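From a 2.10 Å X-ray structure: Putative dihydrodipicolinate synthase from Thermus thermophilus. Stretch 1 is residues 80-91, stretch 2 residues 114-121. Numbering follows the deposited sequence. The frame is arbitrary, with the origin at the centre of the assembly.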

ATOM      1  N   ALA A  80      29.398 -13.713  -5.765  1.00 24.26           N
ATOM      2  CA  ALA A  80      28.744 -14.228  -4.573  1.00 19.73           C
ATOM      3  C   ALA A  80      28.506 -15.725  -4.721  1.00 19.50           C
ATOM      4  O   ALA A  80      28.727 -16.491  -3.785  1.00 18.44           O
ATOM      5  CB  ALA A  80      27.422 -13.506  -4.346  1.00 15.46           C
ATOM      6  N   LEU A  81      28.057 -16.139  -5.901  1.00 17.35           N
ATOM      7  CA  LEU A  81      27.790 -17.548  -6.156  1.00 20.53           C
ATOM      8  C   LEU A  81      29.078 -18.371  -6.120  1.00 24.12           C
ATOM      9  O   LEU A  81      29.119 -19.426  -5.493  1.00 22.43           O
ATOM     10  CB  LEU A  81      27.084 -17.717  -7.507  1.00 18.24           C
ATOM     11  CG  LEU A  81      26.608 -19.126  -7.887  1.00 21.72           C
ATOM     12  CD1 LEU A  81      25.497 -19.033  -8.920  1.00 17.88           C
ATOM     13  CD2 LEU A  81      27.777 -19.947  -8.417  1.00 21.03           C
ATOM     14  N   LEU A  82      30.130 -17.884  -6.777  1.00 21.60           N
ATOM     15  CA  LEU A  82      31.404 -18.604  -6.801  1.00 25.76           C
ATOM     16  C   LEU A  82      31.946 -18.800  -5.390  1.00 22.99           C
ATOM     17  O   LEU A  82      32.475 -19.860  -5.062  1.00 24.96           O
ATOM     18  CB  LEU A  82      32.441 -17.850  -7.641  1.00 25.42           C
ATOM     19  CG  LEU A  82      32.160 -17.730  -9.142  1.00 31.58           C
ATOM     20  CD1 LEU A  82      33.296 -16.972  -9.814  1.00 30.80           C
ATOM     21  CD2 LEU A  82      32.010 -19.117  -9.752  1.00 31.97           C
ATOM     22  N   GLU A  83      31.811 -17.767  -4.565  1.00 20.87           N
ATOM     23  CA  GLU A  83      32.271 -17.807  -3.184  1.00 19.83           C
ATOM     24  C   GLU A  83      31.497 -18.847  -2.377  1.00 21.45           C
ATOM     25  O   GLU A  83      32.086 -19.626  -1.629  1.00 19.99           O
ATOM     26  CB  GLU A  83      32.112 -16.422  -2.552  1.00 24.50           C
ATOM     27  CG  GLU A  83      33.129 -15.403  -3.057  1.00 31.56           C
ATOM     28  CD  GLU A  83      32.667 -13.963  -2.893  1.00 33.07           C
ATOM     29  OE1 GLU A  83      31.821 -13.698  -2.014  1.00 27.57           O
ATOM     30  OE2 GLU A  83      33.165 -13.094  -3.642  1.00 35.94           O
ATOM     31  N   ALA A  84      30.178 -18.859  -2.546  1.00 18.34           N
ATOM     32  CA  ALA A  84      29.316 -19.800  -1.839  1.00 20.30           C
ATOM     33  C   ALA A  84      29.647 -21.232  -2.237  1.00 22.21           C
ATOM     34  O   ALA A  84      29.705 -22.124  -1.390  1.00 19.85           O
ATOM     35  CB  ALA A  84      27.849 -19.499  -2.147  1.00 18.09           C
ATOM     36  N   LYS A  85      29.872 -21.444  -3.528  1.00 19.28           N
ATOM     37  CA  LYS A  85      30.190 -22.774  -4.031  1.00 23.99           C
ATOM     38  C   LYS A  85      31.527 -23.270  -3.485  1.00 22.61           C
ATOM     39  O   LYS A  85      31.656 -24.433  -3.098  1.00 23.56           O
ATOM     40  CB  LYS A  85      30.226 -22.764  -5.562  1.00 25.67           C
ATOM     41  CG  LYS A  85      30.382 -24.145  -6.171  1.00 34.43           C
ATOM     42  CD  LYS A  85      30.405 -24.099  -7.686  1.00 38.10           C
ATOM     43  CE  LYS A  85      30.661 -25.485  -8.255  1.00 42.47           C
ATOM     44  NZ  LYS A  85      30.779 -25.472  -9.735  1.00 48.26           N
ATOM     45  N   ALA A  86      32.515 -22.382  -3.450  1.00 21.65           N
ATOM     46  CA  ALA A  86      33.841 -22.731  -2.952  1.00 25.56           C
ATOM     47  C   ALA A  86      33.809 -23.040  -1.459  1.00 26.70           C
ATOM     48  O   ALA A  86      34.644 -23.794  -0.960  1.00 27.16           O
ATOM     49  CB  ALA A  86      34.824 -21.588  -3.227  1.00 22.65           C
ATOM     50  N   ALA A  87      32.846 -22.459  -0.752  1.00 23.87           N
ATOM     51  CA  ALA A  87      32.721 -22.678   0.685  1.00 22.03           C
ATOM     52  C   ALA A  87      32.049 -24.017   0.969  1.00 23.06           C
ATOM     53  O   ALA A  87      32.059 -24.493   2.099  1.00 22.31           O
ATOM     54  CB  ALA A  87      31.924 -21.548   1.321  1.00 22.10           C
ATOM     55  N   GLY A  88      31.465 -24.618  -0.061  1.00 20.87           N
ATOM     56  CA  GLY A  88      30.811 -25.901   0.112  1.00 21.45           C
ATOM     57  C   GLY A  88      29.338 -25.787   0.458  1.00 22.17           C
ATOM     58  O   GLY A  88      28.742 -26.729   0.982  1.00 19.69           O
ATOM     59  N   ALA A  89      28.738 -24.638   0.158  1.00 20.11           N
ATOM     60  CA  ALA A  89      27.324 -24.429   0.458  1.00 17.09           C
ATOM     61  C   ALA A  89      26.452 -25.433  -0.279  1.00 19.51           C
ATOM     62  O   ALA A  89      26.685 -25.724  -1.448  1.00 23.71           O
ATOM     63  CB  ALA A  89      26.910 -23.003   0.085  1.00 18.54           C
HETATM   64  N   MSE A  90      25.444 -25.945   0.421  1.00 18.47           N
HETATM   65  CA  MSE A  90      24.501 -26.912  -0.131  1.00 20.86           C
HETATM   66  C   MSE A  90      23.633 -26.259  -1.209  1.00 22.42           C
HETATM   67  O   MSE A  90      23.276 -26.889  -2.205  1.00 18.47           O
HETATM   68  CB  MSE A  90      23.641 -27.464   1.010  1.00 21.03           C
HETATM   69  CG  MSE A  90      22.234 -27.839   0.629  1.00 34.20           C
HETATM   70 SE   MSE A  90      21.330 -28.528   2.176  1.00 53.33          SE
HETATM   71  CE  MSE A  90      21.254 -26.853   3.202  1.00 42.67           C
ATOM     72  N   ALA A  91      23.308 -24.987  -1.010  1.00 17.56           N
ATOM     73  CA  ALA A  91      22.494 -24.255  -1.974  1.00 17.76           C
ATOM     74  C   ALA A  91      22.449 -22.776  -1.623  1.00 16.78           C
ATOM     75  O   ALA A  91      22.859 -22.368  -0.533  1.00 15.94           O
ATOM     76  CB  ALA A  91      21.078 -24.825  -2.017  1.00 11.71           C
TER
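Stretch 2 (114-121) ALAEKMPL

Stretch 2 enters as the last part of a helix that began earlier in the chain, then opens into an extended segment; both parts touch stretch 1. The two stretches run in roughly the same direction, Leu 115 beginning beside Leu 81 and Leu 121 ending beside Ala 91. In stretch 1 a helix ends at a Schellman motif: Gly 88, with positive phi, is where the chain leaves it, and a CB there would be jammed against the carbonyl O of the residue before. No hydrogen bond joins the stretches directly, so the contact rests on apolar packing and one bridging water.

Ala 114 makes no contact with stretch 1 that would call for a particular side chain. Leu 115 is the first residue to touch. Its CB points sideways, but the m, t rotamer brings the end nearer, and CD2 of Leu 115 lies 4.0 Å from CD1 of Leu 81. The same CD1 of Leu 81 is 3.8 Å from O of Leu 115, an oxygen already engaged by N of Lys 118 and N of Met 119, each at 3.0 Å. Ala 116 points away and is buried, where an apolar residue suits; Glu 117 is exposed, as suits a charged group.

Lys 118 combines two characters. Its CB, directed toward stretch 1, packs 3.9 Å from CD1 of Leu 81, while the end of the side chain leads away and keeps the amine out of the apolar contact. Water 1 donates to O of Lys 118 at 2.8 Å and accepts at 2.7 Å from NZ of Lys 85, whose all-t side chain is extended enough to reach it.

Met 119, a selenomethionine, is the centrepiece. With phi/psi of -161/151 the backbone is now extended, and the long, flexible, unbranched side chain runs over the helix of stretch 1. Its SE lies 4.1 Å from CG of Leu 81, 3.8 Å from CB of Lys 85 and 4.4 Å from CB of the small Ala 84. CE of Met 119 also touches residues that follow the helix, 3.8 Å from CB of Ala 89 and 4.0 Å from CA of Ala 91.

Pro 120 continues the extended path, its ring offering a compact apolar surface: CB of Pro 120 is 4.1 Å from CB of Ala 91. At Leu 121 the backbones come together, CA of Leu 121 standing 4.8 Å from CA of Ala 91 and 4.2 Å from CB of Ala 91. The side chain of Leu 121 points away and is buried, as suits an apolar residue.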

ATOM      1  N   ALA A 114      19.738 -18.295 -14.654  1.00 18.24           N
ATOM      2  CA  ALA A 114      21.176 -18.127 -14.807  1.00 17.22           C
ATOM      3  C   ALA A 114      21.887 -18.672 -13.568  1.00 21.66           C
ATOM      4  O   ALA A 114      22.875 -19.400 -13.678  1.00 22.17           O
ATOM      5  CB  ALA A 114      21.515 -16.658 -14.999  1.00 20.13           C
ATOM      6  N   LEU A 115      21.382 -18.320 -12.389  1.00 20.30           N
ATOM      7  CA  LEU A 115      21.979 -18.788 -11.143  1.00 18.24           C
ATOM      8  C   LEU A 115      21.812 -20.303 -10.971  1.00 18.32           C
ATOM      9  O   LEU A 115      22.751 -20.999 -10.587  1.00 19.10           O
ATOM     10  CB  LEU A 115      21.350 -18.067  -9.946  1.00 17.33           C
ATOM     11  CG  LEU A 115      21.449 -16.536  -9.900  1.00 19.84           C
ATOM     12  CD1 LEU A 115      20.766 -16.023  -8.635  1.00 22.55           C
ATOM     13  CD2 LEU A 115      22.908 -16.097  -9.926  1.00 19.01           C
ATOM     14  N   ALA A 116      20.613 -20.804 -11.264  1.00 19.13           N
ATOM     15  CA  ALA A 116      20.310 -22.229 -11.131  1.00 20.78           C
ATOM     16  C   ALA A 116      21.149 -23.078 -12.077  1.00 24.34           C
ATOM     17  O   ALA A 116      21.345 -24.272 -11.850  1.00 24.74           O
ATOM     18  CB  ALA A 116      18.827 -22.477 -11.393  1.00 17.58           C
ATOM     19  N   GLU A 117      21.639 -22.458 -13.142  1.00 25.87           N
ATOM     20  CA  GLU A 117      22.455 -23.162 -14.116  1.00 27.99           C
ATOM     21  C   GLU A 117      23.809 -23.498 -13.494  1.00 29.45           C
ATOM     22  O   GLU A 117      24.452 -24.474 -13.880  1.00 27.61           O
ATOM     23  CB  GLU A 117      22.657 -22.280 -15.351  1.00 33.27           C
ATOM     24  CG  GLU A 117      23.328 -22.968 -16.527  1.00 44.25           C
ATOM     25  CD  GLU A 117      22.534 -24.160 -17.033  1.00 54.47           C
ATOM     26  OE1 GLU A 117      21.333 -23.993 -17.343  1.00 53.93           O
ATOM     27  OE2 GLU A 117      23.113 -25.263 -17.122  1.00 60.99           O
ATOM     28  N   LYS A 118      24.225 -22.702 -12.512  1.00 26.14           N
ATOM     29  CA  LYS A 118      25.521 -22.890 -11.856  1.00 28.75           C
ATOM     30  C   LYS A 118      25.454 -23.503 -10.448  1.00 27.88           C
ATOM     31  O   LYS A 118      26.431 -24.096  -9.976  1.00 26.36           O
ATOM     32  CB  LYS A 118      26.241 -21.536 -11.758  1.00 31.95           C
ATOM     33  CG  LYS A 118      26.343 -20.758 -13.071  1.00 36.35           C
ATOM     34  CD  LYS A 118      27.227 -21.455 -14.098  1.00 46.30           C
ATOM     35  CE  LYS A 118      28.670 -21.518 -13.634  1.00 55.40           C
ATOM     36  NZ  LYS A 118      29.558 -22.152 -14.652  1.00 60.76           N
HETATM   37  N   MSE A 119      24.313 -23.369  -9.781  1.00 23.93           N
HETATM   38  CA  MSE A 119      24.219 -23.901  -8.434  1.00 24.89           C
HETATM   39  C   MSE A 119      22.789 -24.079  -7.992  1.00 20.65           C
HETATM   40  O   MSE A 119      21.898 -23.356  -8.415  1.00 20.07           O
HETATM   41  CB  MSE A 119      24.907 -22.950  -7.451  1.00 24.19           C
HETATM   42  CG  MSE A 119      25.849 -23.602  -6.475  1.00 33.21           C
HETATM   43 SE   MSE A 119      26.429 -22.238  -5.261  1.00 49.99          SE
HETATM   44  CE  MSE A 119      25.925 -23.161  -3.620  1.00 39.71           C
ATOM     45  N   PRO A 120      22.551 -25.061  -7.108  1.00 18.64           N
ATOM     46  CA  PRO A 120      21.199 -25.317  -6.600  1.00 17.54           C
ATOM     47  C   PRO A 120      20.806 -24.126  -5.752  1.00 16.71           C
ATOM     48  O   PRO A 120      21.662 -23.508  -5.110  1.00 14.05           O
ATOM     49  CB  PRO A 120      21.375 -26.592  -5.756  1.00 19.08           C
ATOM     50  CG  PRO A 120      22.588 -27.248  -6.392  1.00 22.49           C
ATOM     51  CD  PRO A 120      23.494 -26.094  -6.654  1.00 22.95           C
ATOM     52  N   LEU A 121      19.531 -23.776  -5.776  1.00 18.47           N
ATOM     53  CA  LEU A 121      19.068 -22.664  -4.980  1.00 19.63           C
ATOM     54  C   LEU A 121      17.614 -22.719  -4.564  1.00 17.20           C
ATOM     55  O   LEU A 121      16.805 -23.455  -5.138  1.00 16.23           O
ATOM     56  CB  LEU A 121      19.340 -21.314  -5.693  1.00 18.20           C
ATOM     57  CG  LEU A 121      18.540 -20.659  -6.842  1.00 24.46           C
ATOM     58  CD1 LEU A 121      19.243 -20.895  -8.159  1.00 31.52           C
ATOM     59  CD2 LEU A 121      17.107 -21.139  -6.893  1.00 24.49           C
TER
HETATM   60  O   HOH W   1      28.789 -24.553 -11.394  1.00 41.46           O